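Long-range contacts in transmembrane oligosaccharyl transferase (Archaeoglobus fulgidus, PDB 3WAJ), which is an archaeal oligosaccharyl transferase of the STT3 family, pairing a multi-helix membrane region of the GT-C clan with mixed helix-and-strand domains at its C-terminal end: residues A[639-644]-A[667-672]; A[242-247]-A[296-301]. All coordinates share one frame; numbering follows the deposited sequence.

Contact 1: A[639-644]-A[667-672]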
ATOM      1  N   GLY A 639     -27.558   4.650 -13.891  1.00 35.53           N
ATOM      2  CA  GLY A 639     -27.222   4.128 -15.207  1.00 30.85           C
ATOM      3  C   GLY A 639     -26.150   4.877 -15.990  1.00 38.75           C
ATOM      4  O   GLY A 639     -25.035   5.115 -15.507  1.00 40.79           O
ATOM      5  N   TYR A 640     -26.488   5.235 -17.227  1.00 37.56           N
ATOM      6  CA  TYR A 640     -25.502   5.728 -18.174  1.00 32.93           C
ATOM      7  C   TYR A 640     -26.098   6.761 -19.075  1.00 37.07           C
ATOM      8  O   TYR A 640     -27.311   6.726 -19.369  1.00 41.73           O
ATOM      9  CB  TYR A 640     -24.995   4.576 -19.059  1.00 24.56           C
ATOM     10  CG  TYR A 640     -24.349   3.468 -18.276  1.00 38.72           C
ATOM     11  CD1 TYR A 640     -25.104   2.383 -17.817  1.00 41.05           C
ATOM     12  CD2 TYR A 640     -22.996   3.514 -17.963  1.00 33.22           C
ATOM     13  CE1 TYR A 640     -24.526   1.366 -17.087  1.00 39.38           C
ATOM     14  CE2 TYR A 640     -22.400   2.497 -17.231  1.00 39.83           C
ATOM     15  CZ  TYR A 640     -23.171   1.421 -16.794  1.00 47.05           C
ATOM     16  OH  TYR A 640     -22.601   0.402 -16.052  1.00 47.65           O
ATOM     17  N   PHE A 641     -25.237   7.665 -19.531  1.00 31.32           N
ATOM     18  CA  PHE A 641     -25.567   8.541 -20.653  1.00 33.00           C
ATOM     19  C   PHE A 641     -25.198   7.815 -21.938  1.00 33.84           C
ATOM     20  O   PHE A 641     -24.216   7.065 -21.973  1.00 36.12           O
ATOM     21  CB  PHE A 641     -24.765   9.844 -20.571  1.00 28.24           C
ATOM     22  CG  PHE A 641     -25.276  10.810 -19.536  1.00 34.29           C
ATOM     23  CD1 PHE A 641     -26.585  11.281 -19.601  1.00 33.30           C
ATOM     24  CD2 PHE A 641     -24.444  11.263 -18.512  1.00 34.58           C
ATOM     25  CE1 PHE A 641     -27.072  12.169 -18.661  1.00 33.39           C
ATOM     26  CE2 PHE A 641     -24.919  12.150 -17.561  1.00 35.94           C
ATOM     27  CZ  PHE A 641     -26.237  12.609 -17.638  1.00 40.63           C
ATOM     28  N   TYR A 642     -25.964   8.048 -22.994  1.00 31.09           N
ATOM     29  CA  TYR A 642     -25.688   7.417 -24.286  1.00 36.48           C
ATOM     30  C   TYR A 642     -26.281   8.206 -25.468  1.00 37.21           C
ATOM     31  O   TYR A 642     -27.219   8.996 -25.292  1.00 34.84           O
ATOM     32  CB  TYR A 642     -26.291   6.011 -24.300  1.00 30.09           C
ATOM     33  CG  TYR A 642     -27.802   6.047 -24.325  1.00 29.97           C
ATOM     34  CD1 TYR A 642     -28.528   6.132 -23.146  1.00 29.58           C
ATOM     35  CD2 TYR A 642     -28.505   6.033 -25.530  1.00 31.58           C
ATOM     36  CE1 TYR A 642     -29.906   6.189 -23.157  1.00 30.40           C
ATOM     37  CE2 TYR A 642     -29.886   6.077 -25.555  1.00 30.94           C
ATOM     38  CZ  TYR A 642     -30.581   6.152 -24.364  1.00 35.30           C
ATOM     39  OH  TYR A 642     -31.957   6.197 -24.376  1.00 36.63           O
ATOM     40  N   TYR A 643     -25.758   7.948 -26.666  1.00 34.58           N
ATOM     41  CA  TYR A 643     -26.406   8.362 -27.913  1.00 36.96           C
ATOM     42  C   TYR A 643     -27.013   7.159 -28.635  1.00 42.26           C
ATOM     43  O   TYR A 643     -26.345   6.137 -28.845  1.00 36.29           O
ATOM     44  CB  TYR A 643     -25.419   9.058 -28.836  1.00 36.99           C
ATOM     45  CG  TYR A 643     -24.855  10.295 -28.217  1.00 35.64           C
ATOM     46  CD1 TYR A 643     -25.420  11.545 -28.460  1.00 30.71           C
ATOM     47  CD2 TYR A 643     -23.776  10.214 -27.353  1.00 32.74           C
ATOM     48  CE1 TYR A 643     -24.892  12.695 -27.871  1.00 34.15           C
ATOM     49  CE2 TYR A 643     -23.257  11.340 -26.756  1.00 36.54           C
ATOM     50  CZ  TYR A 643     -23.809  12.573 -27.019  1.00 38.29           C
ATOM     51  OH  TYR A 643     -23.264  13.662 -26.398  1.00 40.35           O
ATOM     52  N   SER A 644     -28.283   7.288 -29.008  1.00 43.43           N
ATOM     53  CA  SER A 644     -29.002   6.215 -29.684  1.00 42.20           C
ATOM     54  C   SER A 644     -28.447   6.050 -31.092  1.00 45.32           C
ATOM     55  O   SER A 644     -27.688   6.902 -31.568  1.00 44.62           O
ATOM     56  CB  SER A 644     -30.496   6.527 -29.750  1.00 34.58           C
ATOM     57  OG  SER A 644     -30.757   7.573 -30.661  1.00 44.38           O
ATOM     58  N   LEU A 667     -19.305   5.289 -18.140  1.00 41.81           N
ATOM     59  CA  LEU A 667     -19.156   5.893 -16.830  1.00 38.88           C
ATOM     60  C   LEU A 667     -20.503   5.742 -16.153  1.00 35.07           C
ATOM     61  O   LEU A 667     -21.491   6.322 -16.589  1.00 38.75           O
ATOM     62  CB  LEU A 667     -18.780   7.381 -16.930  1.00 36.39           C
ATOM     63  CG  LEU A 667     -18.772   8.102 -15.578  1.00 34.49           C
ATOM     64  CD1 LEU A 667     -17.586   7.608 -14.733  1.00 32.47           C
ATOM     65  CD2 LEU A 667     -18.755   9.629 -15.731  1.00 32.72           C
ATOM     66  N   ARG A 668     -20.549   4.948 -15.093  1.00 40.25           N
ATOM     67  CA  ARG A 668     -21.790   4.746 -14.367  1.00 42.42           C
ATOM     68  C   ARG A 668     -22.138   6.018 -13.583  1.00 41.04           C
ATOM     69  O   ARG A 668     -21.327   6.508 -12.798  1.00 39.08           O
ATOM     70  CB  ARG A 668     -21.652   3.546 -13.432  1.00 42.03           C
ATOM     71  CG  ARG A 668     -22.965   3.052 -12.876  1.00 49.65           C
ATOM     72  CD  ARG A 668     -23.147   1.576 -13.121  1.00 54.08           C
ATOM     73  NE  ARG A 668     -24.408   1.123 -12.552  1.00 56.57           N
ATOM     74  CZ  ARG A 668     -24.505   0.375 -11.462  1.00 63.20           C
ATOM     75  NH1 ARG A 668     -23.408  -0.037 -10.840  1.00 68.59           N
ATOM     76  NH2 ARG A 668     -25.699   0.029 -11.004  1.00 62.76           N
ATOM     77  N   ILE A 669     -23.335   6.555 -13.819  1.00 41.68           N
ATOM     78  CA  ILE A 669     -23.797   7.781 -13.158  1.00 36.27           C
ATOM     79  C   ILE A 669     -24.265   7.491 -11.741  1.00 42.67           C
ATOM     80  O   ILE A 669     -24.990   6.515 -11.518  1.00 46.81           O
ATOM     81  CB  ILE A 669     -24.948   8.432 -13.944  1.00 33.89           C
ATOM     82  CG1 ILE A 669     -24.467   8.806 -15.338  1.00 32.74           C
ATOM     83  CG2 ILE A 669     -25.463   9.684 -13.232  1.00 30.75           C
ATOM     84  CD1 ILE A 669     -23.091   9.494 -15.343  1.00 30.72           C
ATOM     85  N   PRO A 670     -23.845   8.329 -10.770  1.00 42.94           N
ATOM     86  CA  PRO A 670     -24.280   8.099  -9.378  1.00 38.14           C
ATOM     87  C   PRO A 670     -25.790   8.249  -9.242  1.00 39.03           C
ATOM     88  O   PRO A 670     -26.395   8.983 -10.039  1.00 42.51           O
ATOM     89  CB  PRO A 670     -23.573   9.211  -8.600  1.00 35.11           C
ATOM     90  CG  PRO A 670     -22.341   9.526  -9.426  1.00 40.44           C
ATOM     91  CD  PRO A 670     -22.811   9.383 -10.871  1.00 41.15           C
ATOM     92  N   SER A 671     -26.379   7.550  -8.267  1.00 37.10           N
ATOM     93  CA  SER A 671     -27.816   7.630  -7.971  1.00 38.41           C
ATOM     94  C   SER A 671     -28.084   8.915  -7.207  1.00 42.93           C
ATOM     95  O   SER A 671     -27.145   9.650  -6.875  1.00 45.82           O
ATOM     96  CB  SER A 671     -28.256   6.442  -7.114  1.00 33.70           C
ATOM     97  OG  SER A 671     -27.716   6.540  -5.814  1.00 35.05           O
ATOM     98  N   GLU A 672     -29.351   9.185  -6.907  1.00 44.63           N
ATOM     99  CA  GLU A 672     -29.694  10.343  -6.088  1.00 47.42           C
ATOM    100  C   GLU A 672     -29.015  10.261  -4.716  1.00 46.12           C
ATOM    101  O   GLU A 672     -28.608  11.282  -4.147  1.00 42.53           O
ATOM    102  CB  GLU A 672     -31.210  10.470  -5.931  1.00 50.71           C
ATOM    103  CG  GLU A 672     -31.662  11.864  -5.499  1.00 55.53           C
ATOM    104  CD  GLU A 672     -33.156  12.069  -5.653  1.00 64.68           C
ATOM    105  OE1 GLU A 672     -33.919  11.205  -5.177  1.00 64.87           O
ATOM    106  OE2 GLU A 672     -33.563  13.089  -6.257  1.00 73.95           O
TER
HETATM  107  O   HOH W   1     -22.704   7.490 -18.781  1.00 38.48           O

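Contact 2: A[242-247]-A[296-301]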
ATOM      1  N   ASP A 242      24.408 -36.334   4.242  1.00 68.15           N
ATOM      2  CA  ASP A 242      25.004 -36.518   5.565  1.00 64.60           C
ATOM      3  C   ASP A 242      24.013 -35.950   6.596  1.00 70.78           C
ATOM      4  O   ASP A 242      24.173 -34.833   7.116  1.00 72.39           O
ATOM      5  CB  ASP A 242      26.389 -35.853   5.636  1.00 53.90           C
ATOM      6  CG  ASP A 242      27.045 -35.974   7.011  1.00 66.06           C
ATOM      7  OD1 ASP A 242      26.536 -36.709   7.886  1.00 75.55           O
ATOM      8  OD2 ASP A 242      28.093 -35.323   7.208  1.00 76.24           O
ATOM      9  N   ARG A 243      22.984 -36.746   6.866  1.00 63.65           N
ATOM     10  CA  ARG A 243      21.857 -36.343   7.681  1.00 60.31           C
ATOM     11  C   ARG A 243      22.246 -35.860   9.075  1.00 57.89           C
ATOM     12  O   ARG A 243      21.572 -34.998   9.634  1.00 59.93           O
ATOM     13  CB  ARG A 243      20.858 -37.495   7.773  1.00 62.83           C
ATOM     14  CG  ARG A 243      20.005 -37.688   6.527  1.00 62.07           C
ATOM     15  CD  ARG A 243      19.172 -38.966   6.633  1.00 66.41           C
ATOM     16  NE  ARG A 243      19.504 -39.894   5.552  1.00 70.99           N
ATOM     17  CZ  ARG A 243      20.273 -40.969   5.684  1.00 66.13           C
ATOM     18  NH1 ARG A 243      20.779 -41.289   6.863  1.00 63.39           N
ATOM     19  NH2 ARG A 243      20.519 -41.733   4.633  1.00 70.91           N
ATOM     20  N   LYS A 244      23.319 -36.403   9.645  1.00 56.55           N
ATOM     21  CA  LYS A 244      23.763 -35.919  10.957  1.00 58.75           C
ATOM     22  C   LYS A 244      24.287 -34.480  10.892  1.00 65.14           C
ATOM     23  O   LYS A 244      23.949 -33.648  11.742  1.00 60.27           O
ATOM     24  CB  LYS A 244      24.783 -36.853  11.614  1.00 55.25           C
ATOM     25  CG  LYS A 244      24.132 -37.974  12.416  1.00 64.16           C
ATOM     26  CD  LYS A 244      25.065 -38.579  13.455  1.00 68.02           C
ATOM     27  CE  LYS A 244      26.321 -39.160  12.822  1.00 68.80           C
ATOM     28  NZ  LYS A 244      27.344 -39.460  13.871  1.00 73.47           N
ATOM     29  N   ASN A 245      25.101 -34.188   9.882  1.00 62.21           N
ATOM     30  CA  ASN A 245      25.581 -32.829   9.686  1.00 63.20           C
ATOM     31  C   ASN A 245      24.500 -31.880   9.140  1.00 64.60           C
ATOM     32  O   ASN A 245      24.458 -30.707   9.525  1.00 66.80           O
ATOM     33  CB  ASN A 245      26.873 -32.800   8.836  1.00 58.56           C
ATOM     34  CG  ASN A 245      28.124 -33.116   9.655  1.00 59.82           C
ATOM     35  OD1 ASN A 245      28.349 -32.545  10.728  1.00 58.92           O
ATOM     36  ND2 ASN A 245      28.943 -34.039   9.150  1.00 65.59           N
ATOM     37  N   LEU A 246      23.628 -32.383   8.265  1.00 64.02           N
ATOM     38  CA  LEU A 246      22.492 -31.599   7.767  1.00 59.73           C
ATOM     39  C   LEU A 246      21.690 -31.082   8.955  1.00 61.36           C
ATOM     40  O   LEU A 246      21.264 -29.927   8.982  1.00 62.70           O
ATOM     41  CB  LEU A 246      21.585 -32.445   6.869  1.00 57.34           C
ATOM     42  CG  LEU A 246      20.193 -31.865   6.606  1.00 60.77           C
ATOM     43  CD1 LEU A 246      20.305 -30.605   5.768  1.00 69.71           C
ATOM     44  CD2 LEU A 246      19.273 -32.862   5.935  1.00 59.57           C
ATOM     45  N   SER A 247      21.516 -31.953   9.943  1.00 59.25           N
ATOM     46  CA  SER A 247      20.792 -31.628  11.158  1.00 60.73           C
ATOM     47  C   SER A 247      21.565 -30.679  12.070  1.00 65.34           C
ATOM     48  O   SER A 247      20.994 -29.713  12.588  1.00 67.80           O
ATOM     49  CB  SER A 247      20.448 -32.907  11.918  1.00 58.12           C
ATOM     50  OG  SER A 247      19.866 -33.851  11.048  1.00 64.52           O
ATOM     51  N   GLN A 296      19.413 -36.700  16.573  1.00 55.97           N
ATOM     52  CA  GLN A 296      19.245 -37.874  17.410  1.00 49.80           C
ATOM     53  C   GLN A 296      18.607 -39.063  16.665  1.00 49.34           C
ATOM     54  O   GLN A 296      19.008 -40.215  16.858  1.00 51.86           O
ATOM     55  CB  GLN A 296      18.407 -37.515  18.638  1.00 50.42           C
ATOM     56  CG  GLN A 296      18.265 -38.660  19.608  1.00 57.21           C
ATOM     57  CD  GLN A 296      19.607 -39.232  20.038  1.00 57.24           C
ATOM     58  OE1 GLN A 296      20.468 -38.518  20.554  1.00 65.36           O
ATOM     59  NE2 GLN A 296      19.791 -40.523  19.819  1.00 51.83           N
ATOM     60  N   ILE A 297      17.622 -38.789  15.818  1.00 44.90           N
ATOM     61  CA  ILE A 297      17.005 -39.855  15.041  1.00 46.79           C
ATOM     62  C   ILE A 297      18.071 -40.540  14.180  1.00 48.39           C
ATOM     63  O   ILE A 297      18.166 -41.787  14.152  1.00 47.84           O
ATOM     64  CB  ILE A 297      15.806 -39.350  14.206  1.00 44.64           C
ATOM     65  CG1 ILE A 297      14.619 -39.060  15.128  1.00 45.79           C
ATOM     66  CG2 ILE A 297      15.402 -40.372  13.175  1.00 35.38           C
ATOM     67  CD1 ILE A 297      13.454 -38.367  14.447  1.00 47.05           C
ATOM     68  N   GLU A 298      18.905 -39.734  13.522  1.00 39.16           N
ATOM     69  CA  GLU A 298      19.999 -40.284  12.721  1.00 41.57           C
ATOM     70  C   GLU A 298      20.988 -41.118  13.575  1.00 44.72           C
ATOM     71  O   GLU A 298      21.447 -42.191  13.148  1.00 41.56           O
ATOM     72  CB  GLU A 298      20.708 -39.186  11.928  1.00 41.95           C
ATOM     73  CG  GLU A 298      21.666 -39.708  10.838  1.00 47.61           C
ATOM     74  CD  GLU A 298      21.001 -40.631   9.811  1.00 54.32           C
ATOM     75  OE1 GLU A 298      19.813 -40.416   9.490  1.00 48.40           O
ATOM     76  OE2 GLU A 298      21.682 -41.571   9.311  1.00 62.49           O
ATOM     77  N   LYS A 299      21.274 -40.656  14.792  1.00 42.66           N
ATOM     78  CA  LYS A 299      22.191 -41.387  15.671  1.00 39.84           C
ATOM     79  C   LYS A 299      21.673 -42.783  15.995  1.00 41.98           C
ATOM     80  O   LYS A 299      22.438 -43.746  15.962  1.00 43.67           O
ATOM     81  CB  LYS A 299      22.498 -40.593  16.948  1.00 38.02           C
ATOM     82  CG  LYS A 299      23.454 -39.400  16.726  1.00 46.15           C
ATOM     83  CD  LYS A 299      23.594 -38.514  17.976  1.00 49.52           C
ATOM     84  CE  LYS A 299      24.187 -39.291  19.148  1.00 54.08           C
ATOM     85  NZ  LYS A 299      24.236 -38.484  20.406  1.00 52.44           N
ATOM     86  N   TRP A 300      20.374 -42.886  16.285  1.00 42.93           N
ATOM     87  CA  TRP A 300      19.723 -44.171  16.555  1.00 41.27           C
ATOM     88  C   TRP A 300      19.770 -45.075  15.339  1.00 44.17           C
ATOM     89  O   TRP A 300      19.950 -46.292  15.449  1.00 47.68           O
ATOM     90  CB  TRP A 300      18.264 -43.958  16.968  1.00 47.73           C
ATOM     91  CG  TRP A 300      18.151 -43.479  18.373  1.00 49.38           C
ATOM     92  CD1 TRP A 300      19.036 -43.717  19.393  1.00 47.80           C
ATOM     93  CD2 TRP A 300      17.110 -42.665  18.924  1.00 46.30           C
ATOM     94  NE1 TRP A 300      18.600 -43.107  20.543  1.00 48.56           N
ATOM     95  CE2 TRP A 300      17.422 -42.454  20.284  1.00 47.72           C
ATOM     96  CE3 TRP A 300      15.950 -42.087  18.397  1.00 46.55           C
ATOM     97  CZ2 TRP A 300      16.611 -41.688  21.127  1.00 48.64           C
ATOM     98  CZ3 TRP A 300      15.144 -41.330  19.235  1.00 47.14           C
ATOM     99  CH2 TRP A 300      15.481 -41.133  20.582  1.00 50.32           C
ATOM    100  N   ASN A 301      19.595 -44.465  14.177  1.00 43.25           N
ATOM    101  CA  ASN A 301      19.687 -45.177  12.917  1.00 41.95           C
ATOM    102  C   ASN A 301      21.093 -45.749  12.731  1.00 41.55           C
ATOM    103  O   ASN A 301      21.265 -46.955  12.514  1.00 37.64           O
ATOM    104  CB  ASN A 301      19.354 -44.215  11.777  1.00 39.18           C
ATOM    105  CG  ASN A 301      19.236 -44.910  10.457  1.00 42.76           C
ATOM    106  OD1 ASN A 301      19.763 -44.444   9.448  1.00 51.27           O
ATOM    107  ND2 ASN A 301      18.543 -46.043  10.451  1.00 39.22           N
TER

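Contact 1: A[639-644]-A[667-672]
Leu-667 meets Tyr-640 directly and Phe-641 through a water, where the central strand of a small three-stranded antiparallel sheet parts from the chain leaving strand 663-664. Strand 640-643 is that central strand, flanked by 649-652 and 663-664. Phe-641 still pairs directly with Ile-665, but at Leu-667 a water replaces the direct backbone bond. It accepts from Phe-641 N at 2.6 Å and donates to Leu-667 O at 2.8 Å, so both backbone groups are satisfied although the chains have separated. Leu-667 O also lies 3.5 Å from Tyr-640 CD2, obliquely to the ring.

At Arg-668 the contact passes to side chains. Tyr-640 CG is anti to its own carbonyl carbon (chi1 -60°), and the phenol reaches past Arg-668 CA until Tyr-640 OH stands 3.2 Å from Arg-668 CD. The tyrosine thus touches the aliphatic part of the arginine, with ring and guanidinium planes 27° apart. The charged end has other partners: NH1 forms a salt bridge with Glu-634, and NE bonds to Gly-638 O; the two bonds would restrict the guanidinium near Gly-638.

Ile-669 restores direct backbone pairing. Ile-669 N donates to Gly-639 O at 2.8 Å in a nearly straight bond (173° at the hydrogen), and Arg-668 CA-H makes a longer approach to the same oxygen. Ile-669 CB points toward 639-644, and CG1 and CD1 lie against Phe-641, the side chains crossing at about a right angle. Behind this pair lies helix 740-755, with Ala-750 against Ile-669 and Tyr-749 against the Phe-641 ring, so the two side chains help join the sheet to that helix. Pro-670 then packs on Tyr-747 as the chain departs from the strand. Across the apolar junction, Ile-669 CD1 sits 3.9 Å from Phe-641 CD2 and equally far from Phe-641 CE2.

Contact 2: A[242-247]-A[296-301]
Arg-243 and Glu-298 form the salt bridge that dominates the polar side of this contact. A single guanidinium nitrogen does the work: Arg-243 NH1 lies 2.6 Å from Glu-298 OE2 and 2.9 Å from Glu-298 OE1. The hydrogen bond runs to OE1, which is approached on its syn side but well out of the carboxylate plane, and its angle at the hydrogen is 153°. OE2 lies near the guanidinium plane, at its edge. The guanidinium and carboxylate planes are 43° apart. A bend at chi2 of Glu-298 places CD beside the arginine chain, and Arg-243 CD comes within 3.3 Å of Glu-298 OE1. Asp-302 brings a like charge close to Glu-298 OE2; this is probably unfavourable for the carboxylate and would be partly offset by Arg-243.

These residues sit on two neighbouring antiparallel helices of the STT3 N-terminal region, the first turn of 243-261 against the last turns of 278-303. Their local axes approach to 9.1 Å at an angle of 164°, and Phe-233 of helix 221-234 touches both Arg-243 and Glu-298.

Apolar contact comes from the aliphatic parts of charged side chains. Lys-244 CG packs 3.4 Å from Glu-298 CG, the chains crossing at about a right angle, and farther out Lys-244 CD rests 3.7 Å from Lys-299 CG. The end of Lys-299 then turns off from the opposing helix.

Bonds within 242-247 and to a nearby loop accompany the first turn. Asp-242 holds the N-cap position of helix 243-261; its OD2 faces Asn-245 ND2 at a modelled separation short enough to be doubtful. Asn-245 ND2 also donates to Gly-186 O in the loop. In an ordinary helical bond, Leu-246 N donates to Asp-242 O at 2.8 Å.

Overall arrangement
Contacts 1 and 2 lie on opposite sides of the chain's centre, with their own centres 71 Å apart and their nearest atoms about 56 Å apart, so they do not touch. Both segments of contact 2 precede those of contact 1 in the chain. Contact 2 joins two helices at the surface of the STT3 N-terminal region, its centre about 45 Å from the chain's centre; contact 1 is a buried junction of strand and loop in the later part of the chain, its centre about 31 Å from that point. The zinc ion is bound by Asp-47, Asp-161 and His-163. None of these belongs to either contact, and both contacts are structural packing.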